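Local coordinates for protein putative dehydrogenase (Pseudomonas fluorescens, PDB 6UUG) that catalyses the oxidation of methanesulfinate as the monooxygenase component of a two-component flavin-dependent system in bacterial sulfur assimilation, at residues A[48-53]-A[97-102]; A[268-273]-A[377-382]; A[301-306]-A[358-363]. One frame throughout, in Å; residues are numbered along the deposited sequence.

Interaction 1: residues A[48-53]-A[97-102]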
loop_
_atom_site.group_PDB
_atom_site.type_symbol
_atom_site.label_atom_id
_atom_site.label_comp_id
_atom_site.label_asym_id
_atom_site.label_seq_id
_atom_site.Cartn_x
_atom_site.Cartn_y
_atom_site.Cartn_z
ATOM N N VAL A 48 -15.815 -8.878 -25.986
ATOM C CA VAL A 48 -15.374 -7.490 -26.096
ATOM C C VAL A 48 -16.421 -6.648 -26.820
ATOM O O VAL A 48 -16.759 -5.542 -26.381
ATOM C CB VAL A 48 -14.002 -7.421 -26.791
ATOM C CG1 VAL A 48 -13.614 -5.985 -27.085
ATOM C CG2 VAL A 48 -12.948 -8.090 -25.921
ATOM N N GLU A 49 -16.960 -7.165 -27.932
ATOM C CA GLU A 49 -17.985 -6.433 -28.671
ATOM C C GLU A 49 -19.253 -6.251 -27.844
ATOM O O GLU A 49 -19.926 -5.220 -27.943
ATOM C CB GLU A 49 -18.304 -7.161 -29.982
ATOM N N ARG A 50 -19.605 -7.248 -27.028
ATOM C CA ARG A 50 -20.834 -7.148 -26.249
ATOM C C ARG A 50 -20.672 -6.241 -25.031
ATOM O O ARG A 50 -21.664 -5.681 -24.549
ATOM C CB ARG A 50 -21.304 -8.549 -25.825
ATOM C CG ARG A 50 -21.748 -9.420 -26.998
ATOM C CD ARG A 50 -22.333 -10.751 -26.551
ATOM N NE ARG A 50 -21.300 -11.699 -26.138
ATOM C CZ ARG A 50 -21.021 -11.999 -24.871
ATOM N NH1 ARG A 50 -21.710 -11.439 -23.887
ATOM N NH2 ARG A 50 -20.066 -12.871 -24.590
ATOM N N ASP A 51 -19.448 -6.102 -24.506
ATOM C CA ASP A 51 -19.213 -5.119 -23.452
ATOM C C ASP A 51 -19.509 -3.709 -23.954
ATOM O O ASP A 51 -20.062 -2.884 -23.222
ATOM C CB ASP A 51 -17.771 -5.230 -22.949
ATOM C CG ASP A 51 -17.400 -4.120 -21.984
ATOM O OD1 ASP A 51 -17.820 -4.184 -20.807
ATOM O OD2 ASP A 51 -16.687 -3.186 -22.410
ATOM N N GLU A 52 -19.174 -3.436 -25.217
ATOM C CA GLU A 52 -19.503 -2.149 -25.824
ATOM C C GLU A 52 -21.003 -2.021 -26.074
ATOM O O GLU A 52 -21.612 -0.996 -25.746
ATOM C CB GLU A 52 -18.723 -1.981 -27.130
ATOM C CG GLU A 52 -19.195 -0.812 -27.990
ATOM C CD GLU A 52 -18.602 -0.839 -29.387
ATOM O OE1 GLU A 52 -17.826 -1.773 -29.685
ATOM O OE2 GLU A 52 -18.913 0.070 -30.187
ATOM N N ARG A 53 -21.617 -3.066 -26.638
ATOM C CA ARG A 53 -23.017 -2.985 -27.044
ATOM C C ARG A 53 -23.952 -2.860 -25.847
ATOM O O ARG A 53 -24.927 -2.101 -25.894
ATOM C CB ARG A 53 -23.386 -4.208 -27.886
ATOM C CG ARG A 53 -24.888 -4.441 -28.024
ATOM C CD ARG A 53 -25.242 -5.190 -29.302
ATOM N NE ARG A 53 -25.034 -6.633 -29.202
ATOM C CZ ARG A 53 -23.945 -7.271 -29.623
ATOM N NH1 ARG A 53 -22.946 -6.593 -30.178
ATOM N NH2 ARG A 53 -23.855 -8.589 -29.492
ATOM N N LYS A 97 -14.386 -15.266 -15.709
ATOM C CA LYS A 97 -13.093 -15.043 -16.345
ATOM C C LYS A 97 -13.249 -14.377 -17.707
ATOM O O LYS A 97 -12.367 -13.611 -18.122
ATOM C CB LYS A 97 -12.342 -16.361 -16.500
ATOM C CG LYS A 97 -11.963 -17.026 -15.203
ATOM C CD LYS A 97 -11.358 -18.410 -15.470
ATOM C CE LYS A 97 -11.040 -19.097 -14.187
ATOM N NZ LYS A 97 -10.235 -20.350 -14.431
ATOM N N VAL A 98 -14.364 -14.631 -18.401
ATOM C CA VAL A 98 -14.544 -14.153 -19.769
ATOM C C VAL A 98 -15.691 -13.150 -19.864
ATOM O O VAL A 98 -15.680 -12.267 -20.730
ATOM C CB VAL A 98 -14.780 -15.324 -20.750
ATOM C CG1 VAL A 98 -13.587 -16.265 -20.764
ATOM C CG2 VAL A 98 -16.042 -16.080 -20.397
ATOM N N ASP A 99 -16.688 -13.268 -18.984
ATOM C CA ASP A 99 -17.923 -12.501 -19.161
ATOM C C ASP A 99 -18.625 -12.386 -17.803
ATOM O O ASP A 99 -19.447 -13.234 -17.450
ATOM C CB ASP A 99 -18.809 -13.174 -20.193
ATOM C CG ASP A 99 -20.027 -12.349 -20.561
ATOM O OD1 ASP A 99 -20.361 -11.370 -19.846
ATOM O OD2 ASP A 99 -20.653 -12.695 -21.594
ATOM N N SER A 100 -18.299 -11.330 -17.063
ATOM C CA SER A 100 -18.830 -11.224 -15.711
ATOM C C SER A 100 -20.314 -10.895 -15.698
ATOM O O SER A 100 -20.970 -11.156 -14.690
ATOM C CB SER A 100 -18.058 -10.176 -14.914
ATOM O OG SER A 100 -18.190 -8.911 -15.515
ATOM N N SER A 101 -20.851 -10.303 -16.775
ATOM C CA SER A 101 -22.299 -10.086 -16.849
ATOM C C SER A 101 -23.050 -11.403 -16.952
ATOM O O SER A 101 -24.076 -11.600 -16.288
ATOM C CB SER A 101 -22.649 -9.201 -18.044
ATOM O OG SER A 101 -22.258 -7.874 -17.783
ATOM N N ILE A 102 -22.565 -12.303 -17.796
ATOM C CA ILE A 102 -23.158 -13.635 -17.868
ATOM C C ILE A 102 -22.961 -14.367 -16.547
ATOM O O ILE A 102 -23.872 -15.045 -16.050
ATOM C CB ILE A 102 -22.560 -14.402 -19.063
ATOM C CG1 ILE A 102 -23.224 -13.916 -20.352
ATOM C CG2 ILE A 102 -22.741 -15.906 -18.915
ATOM C CD1 ILE A 102 -24.711 -14.254 -20.424
#

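Interaction 2: residues A[268-273]-A[377-382]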
loop_
_atom_site.group_PDB
_atom_site.type_symbol
_atom_site.label_atom_id
_atom_site.label_comp_id
_atom_site.label_asym_id
_atom_site.label_seq_id
_atom_site.Cartn_x
_atom_site.Cartn_y
_atom_site.Cartn_z
ATOM N N PHE A 268 -5.810 -11.489 -15.391
ATOM C CA PHE A 268 -4.446 -11.989 -15.309
ATOM C C PHE A 268 -4.083 -12.798 -16.548
ATOM O O PHE A 268 -3.016 -12.601 -17.137
ATOM C CB PHE A 268 -4.298 -12.846 -14.048
ATOM C CG PHE A 268 -3.023 -13.638 -13.980
ATOM C CD1 PHE A 268 -1.875 -13.086 -13.427
ATOM C CD2 PHE A 268 -2.991 -14.964 -14.406
ATOM C CE1 PHE A 268 -0.684 -13.828 -13.342
ATOM C CE2 PHE A 268 -1.814 -15.716 -14.316
ATOM C CZ PHE A 268 -0.661 -15.143 -13.786
ATOM N N GLU A 269 -4.957 -13.724 -16.948
ATOM C CA GLU A 269 -4.631 -14.550 -18.109
ATOM C C GLU A 269 -4.561 -13.712 -19.380
ATOM O O GLU A 269 -3.702 -13.947 -20.238
ATOM C CB GLU A 269 -5.636 -15.686 -18.256
ATOM C CG GLU A 269 -5.291 -16.653 -19.400
ATOM C CD GLU A 269 -3.859 -17.197 -19.339
ATOM O OE1 GLU A 269 -3.309 -17.407 -18.233
ATOM O OE2 GLU A 269 -3.278 -17.422 -20.420
ATOM N N GLU A 270 -5.444 -12.725 -19.525
ATOM C CA GLU A 270 -5.389 -11.893 -20.724
ATOM C C GLU A 270 -4.104 -11.073 -20.754
ATOM O O GLU A 270 -3.490 -10.906 -21.816
ATOM C CB GLU A 270 -6.624 -10.988 -20.802
ATOM C CG GLU A 270 -6.733 -10.210 -22.119
ATOM C CD GLU A 270 -8.112 -9.593 -22.358
ATOM O OE1 GLU A 270 -8.880 -9.433 -21.395
ATOM O OE2 GLU A 270 -8.426 -9.268 -23.521
ATOM N N ALA A 271 -3.671 -10.572 -19.593
ATOM C CA ALA A 271 -2.422 -9.825 -19.509
ATOM C C ALA A 271 -1.232 -10.711 -19.861
ATOM O O ALA A 271 -0.334 -10.295 -20.603
ATOM C CB ALA A 271 -2.262 -9.230 -18.106
ATOM N N ARG A 272 -1.202 -11.929 -19.308
ATOM C CA ARG A 272 -0.177 -12.904 -19.659
ATOM C C ARG A 272 -0.038 -13.033 -21.167
ATOM O O ARG A 272 1.064 -12.952 -21.717
ATOM C CB ARG A 272 -0.539 -14.279 -19.083
ATOM C CG ARG A 272 0.026 -14.630 -17.739
ATOM C CD ARG A 272 -0.152 -16.147 -17.505
ATOM N NE ARG A 272 0.911 -16.929 -18.131
ATOM C CZ ARG A 272 0.749 -17.776 -19.147
ATOM N NH1 ARG A 272 -0.453 -17.987 -19.671
ATOM N NH2 ARG A 272 1.800 -18.425 -19.633
ATOM N N GLN A 273 -1.152 -13.286 -21.849
ATOM C CA GLN A 273 -1.083 -13.481 -23.293
ATOM C C GLN A 273 -0.529 -12.239 -23.968
ATOM O O GLN A 273 0.304 -12.336 -24.875
ATOM C CB GLN A 273 -2.466 -13.837 -23.851
ATOM C CG GLN A 273 -3.017 -15.169 -23.369
ATOM C CD GLN A 273 -2.137 -16.336 -23.768
ATOM O OE1 GLN A 273 -1.551 -16.338 -24.852
ATOM N NE2 GLN A 273 -2.028 -17.332 -22.889
ATOM N N ASP A 377 -9.606 -2.696 -20.124
ATOM C CA ASP A 377 -10.114 -2.075 -18.907
ATOM C C ASP A 377 -11.456 -2.631 -18.463
ATOM O O ASP A 377 -11.920 -2.259 -17.379
ATOM C CB ASP A 377 -10.260 -0.557 -19.107
ATOM C CG ASP A 377 -11.303 -0.205 -20.163
ATOM O OD1 ASP A 377 -11.317 -0.875 -21.215
ATOM O OD2 ASP A 377 -12.124 0.730 -19.947
ATOM N N ARG A 378 -12.104 -3.486 -19.265
ATOM C CA ARG A 378 -13.427 -3.980 -18.880
ATOM C C ARG A 378 -13.374 -4.779 -17.577
ATOM O O ARG A 378 -14.309 -4.706 -16.770
ATOM C CB ARG A 378 -14.042 -4.814 -20.019
ATOM C CG ARG A 378 -13.458 -6.218 -20.228
ATOM C CD ARG A 378 -13.939 -6.838 -21.549
ATOM N NE ARG A 378 -13.441 -8.205 -21.718
ATOM C CZ ARG A 378 -12.192 -8.496 -22.070
ATOM N NH1 ARG A 378 -11.317 -7.520 -22.302
ATOM N NH2 ARG A 378 -11.808 -9.761 -22.194
ATOM N N HIS A 379 -12.286 -5.515 -17.337
ATOM C CA HIS A 379 -12.164 -6.237 -16.073
ATOM C C HIS A 379 -12.169 -5.266 -14.902
ATOM O O HIS A 379 -12.930 -5.438 -13.949
ATOM C CB HIS A 379 -10.887 -7.077 -16.046
ATOM C CG HIS A 379 -10.718 -7.967 -17.240
ATOM N ND1 HIS A 379 -11.525 -9.060 -17.473
ATOM C CD2 HIS A 379 -9.817 -7.939 -18.251
ATOM C CE1 HIS A 379 -11.136 -9.660 -18.585
ATOM N NE2 HIS A 379 -10.104 -8.998 -19.080
ATOM N N TRP A 380 -11.328 -4.227 -14.961
ATOM C CA TRP A 380 -11.328 -3.234 -13.887
ATOM C C TRP A 380 -12.710 -2.593 -13.737
ATOM O O TRP A 380 -13.222 -2.461 -12.620
ATOM C CB TRP A 380 -10.252 -2.159 -14.138
ATOM C CG TRP A 380 -10.100 -1.180 -12.970
ATOM C CD1 TRP A 380 -9.252 -1.295 -11.894
ATOM C CD2 TRP A 380 -10.833 0.040 -12.771
ATOM N NE1 TRP A 380 -9.422 -0.215 -11.039
ATOM C CE2 TRP A 380 -10.386 0.611 -11.554
ATOM C CE3 TRP A 380 -11.819 0.707 -13.506
ATOM C CZ2 TRP A 380 -10.884 1.836 -11.067
ATOM C CZ3 TRP A 380 -12.314 1.933 -13.017
ATOM C CH2 TRP A 380 -11.859 2.460 -11.796
ATOM N N ARG A 381 -13.336 -2.183 -14.853
ATOM C CA ARG A 381 -14.636 -1.510 -14.747
ATOM C C ARG A 381 -15.693 -2.417 -14.130
ATOM O O ARG A 381 -16.525 -1.967 -13.328
ATOM C CB ARG A 381 -15.123 -1.045 -16.121
ATOM C CG ARG A 381 -14.412 0.170 -16.643
ATOM C CD ARG A 381 -15.103 0.652 -17.912
ATOM N NE ARG A 381 -14.709 -0.114 -19.090
ATOM C CZ ARG A 381 -15.461 -1.022 -19.711
ATOM N NH1 ARG A 381 -16.683 -1.324 -19.274
ATOM N NH2 ARG A 381 -14.985 -1.631 -20.790
ATOM N N ASN A 382 -15.708 -3.683 -14.539
ATOM C CA ASN A 382 -16.679 -4.625 -13.991
ATOM C C ASN A 382 -16.467 -4.813 -12.496
ATOM O O ASN A 382 -17.419 -4.796 -11.707
ATOM C CB ASN A 382 -16.559 -5.967 -14.723
ATOM C CG ASN A 382 -17.082 -5.902 -16.146
ATOM O OD1 ASN A 382 -17.867 -5.018 -16.485
ATOM N ND2 ASN A 382 -16.657 -6.849 -16.983
#

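Interaction 3: residues A[301-306]-A[358-363]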
loop_
_atom_site.group_PDB
_atom_site.type_symbol
_atom_site.label_atom_id
_atom_site.label_comp_id
_atom_site.label_asym_id
_atom_site.label_seq_id
_atom_site.Cartn_x
_atom_site.Cartn_y
_atom_site.Cartn_z
ATOM N N GLY A 301 4.997 -11.874 -10.069
ATOM C CA GLY A 301 5.093 -12.554 -8.785
ATOM C C GLY A 301 4.130 -11.988 -7.756
ATOM O O GLY A 301 3.531 -12.730 -6.982
ATOM N N GLU A 302 3.964 -10.671 -7.741
ATOM C CA GLU A 302 2.956 -10.075 -6.863
ATOM C C GLU A 302 1.540 -10.468 -7.278
ATOM O O GLU A 302 0.705 -10.762 -6.411
ATOM C CB GLU A 302 3.141 -8.553 -6.822
ATOM C CG GLU A 302 4.441 -8.182 -6.102
ATOM C CD GLU A 302 4.661 -6.701 -5.941
ATOM O OE1 GLU A 302 4.252 -5.929 -6.824
ATOM O OE2 GLU A 302 5.286 -6.315 -4.940
ATOM N N PHE A 303 1.245 -10.505 -8.583
ATOM C CA PHE A 303 -0.066 -10.998 -9.005
ATOM C C PHE A 303 -0.289 -12.424 -8.510
ATOM O O PHE A 303 -1.389 -12.776 -8.060
ATOM C CB PHE A 303 -0.197 -10.972 -10.524
ATOM C CG PHE A 303 -0.045 -9.599 -11.137
ATOM C CD1 PHE A 303 -0.261 -8.452 -10.386
ATOM C CD2 PHE A 303 0.342 -9.472 -12.455
ATOM C CE1 PHE A 303 -0.100 -7.185 -10.956
ATOM C CE2 PHE A 303 0.497 -8.219 -13.037
ATOM C CZ PHE A 303 0.286 -7.071 -12.281
ATOM N N TRP A 304 0.753 -13.249 -8.586
ATOM C CA TRP A 304 0.637 -14.659 -8.206
ATOM C C TRP A 304 0.326 -14.805 -6.726
ATOM O O TRP A 304 -0.583 -15.559 -6.342
ATOM C CB TRP A 304 1.927 -15.411 -8.547
ATOM C CG TRP A 304 1.842 -16.890 -8.217
ATOM C CD1 TRP A 304 2.439 -17.548 -7.169
ATOM C CD2 TRP A 304 1.124 -17.877 -8.951
ATOM N NE1 TRP A 304 2.121 -18.878 -7.207
ATOM C CE2 TRP A 304 1.317 -19.114 -8.287
ATOM C CE3 TRP A 304 0.318 -17.836 -10.090
ATOM C CZ2 TRP A 304 0.753 -20.305 -8.749
ATOM C CZ3 TRP A 304 -0.247 -19.034 -10.550
ATOM C CH2 TRP A 304 -0.036 -20.237 -9.871
ATOM N N VAL A 305 1.076 -14.097 -5.881
ATOM C CA VAL A 305 0.863 -14.183 -4.439
ATOM C C VAL A 305 -0.547 -13.727 -4.092
ATOM O O VAL A 305 -1.235 -14.357 -3.282
ATOM C CB VAL A 305 1.929 -13.365 -3.694
ATOM C CG1 VAL A 305 1.640 -13.351 -2.180
ATOM C CG2 VAL A 305 3.305 -13.973 -3.980
ATOM N N ALA A 306 -1.004 -12.637 -4.711
ATOM C CA ALA A 306 -2.370 -12.171 -4.472
ATOM C C ALA A 306 -3.412 -13.197 -4.918
ATOM O O ALA A 306 -4.334 -13.541 -4.161
ATOM C CB ALA A 306 -2.584 -10.833 -5.187
ATOM N N CYS A 358 -6.379 -5.856 -11.617
ATOM C CA CYS A 358 -7.005 -5.338 -12.825
ATOM C C CYS A 358 -6.464 -3.959 -13.201
ATOM O O CYS A 358 -6.518 -3.581 -14.375
ATOM C CB CYS A 358 -8.518 -5.266 -12.652
ATOM S SG CYS A 358 -9.320 -6.889 -12.493
ATOM N N SER A 359 -5.934 -3.213 -12.237
ATOM C CA SER A 359 -5.305 -1.926 -12.546
ATOM C C SER A 359 -3.832 -2.076 -12.905
ATOM O O SER A 359 -3.355 -1.501 -13.896
ATOM C CB SER A 359 -5.435 -0.975 -11.350
ATOM O OG SER A 359 -4.699 0.239 -11.589
ATOM N N ARG A 360 -3.092 -2.819 -12.089
ATOM C CA ARG A 360 -1.649 -2.834 -12.247
ATOM C C ARG A 360 -1.196 -3.721 -13.393
ATOM O O ARG A 360 -0.038 -3.597 -13.809
ATOM C CB ARG A 360 -0.969 -3.267 -10.952
ATOM C CG ARG A 360 0.251 -2.410 -10.645
ATOM C CD ARG A 360 1.277 -3.153 -9.846
ATOM N NE ARG A 360 0.692 -3.828 -8.697
ATOM C CZ ARG A 360 1.241 -4.892 -8.128
ATOM N NH1 ARG A 360 2.378 -5.373 -8.616
ATOM N NH2 ARG A 360 0.656 -5.476 -7.084
ATOM N N LEU A 361 -2.085 -4.560 -13.949
ATOM C CA LEU A 361 -1.690 -5.349 -15.119
ATOM C C LEU A 361 -1.291 -4.455 -16.285
ATOM O O LEU A 361 -0.502 -4.876 -17.137
ATOM C CB LEU A 361 -2.805 -6.315 -15.544
ATOM C CG LEU A 361 -4.097 -5.742 -16.139
ATOM C CD1 LEU A 361 -3.974 -5.467 -17.657
ATOM C CD2 LEU A 361 -5.273 -6.694 -15.877
ATOM N N PHE A 362 -1.795 -3.219 -16.339
ATOM C CA PHE A 362 -1.412 -2.372 -17.456
ATOM C C PHE A 362 0.066 -2.026 -17.437
ATOM O O PHE A 362 0.621 -1.706 -18.495
ATOM C CB PHE A 362 -2.268 -1.096 -17.475
ATOM C CG PHE A 362 -3.674 -1.318 -17.984
ATOM C CD1 PHE A 362 -3.954 -1.259 -19.345
ATOM C CD2 PHE A 362 -4.715 -1.618 -17.101
ATOM C CE1 PHE A 362 -5.252 -1.466 -19.830
ATOM C CE2 PHE A 362 -6.024 -1.825 -17.577
ATOM C CZ PHE A 362 -6.292 -1.754 -18.940
ATOM N N GLU A 363 0.725 -2.096 -16.279
ATOM C CA GLU A 363 2.166 -1.828 -16.235
ATOM C C GLU A 363 3.003 -2.936 -16.869
ATOM O O GLU A 363 4.184 -2.711 -17.152
ATOM C CB GLU A 363 2.638 -1.618 -14.801
ATOM C CG GLU A 363 2.106 -0.348 -14.167
ATOM C CD GLU A 363 2.889 0.044 -12.928
ATOM O OE1 GLU A 363 2.271 0.599 -11.997
ATOM O OE2 GLU A 363 4.120 -0.193 -12.887
#

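Interaction 1: residues A[48-53]-A[97-102]
D99 meets R50 through a single carboxylate oxygen, OD2, which is held by the two terminal nitrogens of the guanidinium group. The stronger bond runs from R50 NH1 to D99 OD2 at 2.8 Å, reaching the oxygen on its syn side, though tilted out of the carboxylate plane, with an N-H...O angle of 153°. R50 NH2 adds a second bond to D99 OD2 at 3.1 Å, arriving from above the carboxylate plane. Both nitrogens come to the same face of that plane, and OD2 lies in the plane of the guanidinium, so the arginine grips end-on while the two flat groups stay 36° apart. A bend at chi3 of R50 (-77°) turns its long chain across the shorter aspartate. Two nitrogens on one oxygen leave D99 OD1 for a different task. D99 is the N-cap of helix 100-119, and OD1 accepts from I102 N at 3.2 Å, the donor standing well above the carboxylate plane. Aspartate suits this place because its short side chain can fold back to the helix start and still turn its second oxygen to R50; the helix end and the arginine would both be expected to stabilise its negative charge. The contact thus ties the end of helix 32-53 to the next-but-two helix within the N-terminal helical domain of the acyl-CoA dehydrogenase fold. R50 is itself held by its surroundings, with NE bonded to T46 OG1, NH2 to F43 O and NH1 to Q215 OE1, which gives the buried N-H groups acceptors, while D99 balances the charge. Further on, S101 OG bonds to Q215 N, bringing the same loop against the helix start. I102 gives its backbone N to the cap, while its side chain packs on F43 and P57.

Interaction 2: residues A[268-273]-A[377-382]
E270 overlaps the edge of the H379 ring with its OE1, which takes a short, nearly straight hydrogen bond from H379 NE2 at 2.7 Å and 173°. The nitrogen approaches nearly along the C-O axis of the carboxylate, and the oxygen lies in the ring plane, although the two planes stand 78° apart. Glutamate is long enough for this: its chain is extended beyond CG and spans the space between the helices. The same OE1 also faces R378, in a salt bridge whose two hydrogen bonds are weak: R378 NH2 lies 3.1 Å and R378 NH1 3.2 Å from E270 OE1, both at poor angles. A firmer partner of R378 NH1 is R375 O. R378 and H379 support each other, since R378 CG sits over the centre of the imidazole face and H379 NE2 lies beneath the rim of the guanidinium. The histidine also packs on I263 and A267 of helix 247-277 and on C358. This is a histidine-carboxylate hydrogen bond with an arginine salt bridge, weak in its hydrogen bonds, beside it, joining helices 247-277 and 378-386 in the C-terminal helical bundle of the acyl-CoA dehydrogenase fold.

Interaction 3: residues A[301-306]-A[358-363]
R360 takes an unusual first torsion, chi1 -137°, away from the staggered positions, and then bends at chi3 (-49°), which swings its guanidinium over to E302 and F303 on the facing helix. R360 NH1 comes within 2.7 Å of E302 OE1, forming a salt bridge in which the hydrogen bond is weak because the N-H points poorly at the oxygen. The carboxylate and guanidinium planes are almost perpendicular. F303 CE1 sits against one guanidinium face, over its centre, 3.9 Å from R360 NH1, the ring being tilted 48° to it. The tip of the same ring goes further: F303 CZ stands 3.8 Å from R360 O, with that oxygen near the ring plane at its edge. An aromatic suits the place because its flat, non-polar edge can lie against the guanidinium face and reach the backbone of L361 as well. R360 has two more partners, E356 OE1 at NE and H299 ND1 at NH1, while E302 OE2 pairs with R352 of the third subunit. Replacing R360 by an alanine is likely to cost E302 OE1 its cation within this chain, take one ion-pair partner from E356, and uncover the edge of F303. The contact bridges helix 294-327 and the junction of helices 333-360 and 362-365; F303 also packs on F268 of helix 247-277, and L361 on A267 and A271 of that helix.

From the N terminus, interaction 1 comes first, closing a purely helix-and-loop excursion of 43 residues between helix 32-53 and the start of helix 100-119. Helix 122-135, the strands and helix 247-277 follow, and there interaction 2 opens, to be closed only at 377-382. Interaction 3 begins and ends within that span, joining helix 294-327 to 358-363, so the two are nested and neither crosses interaction 1. Interactions 1 and 2 touch through a salt bridge from D51 to R381, linking the N-terminal helices to the C-terminal bundle. Interactions 2 and 3 pack where H379 and W380 meet C358, while interactions 1 and 3 stay about 9 Å apart at their nearest atoms.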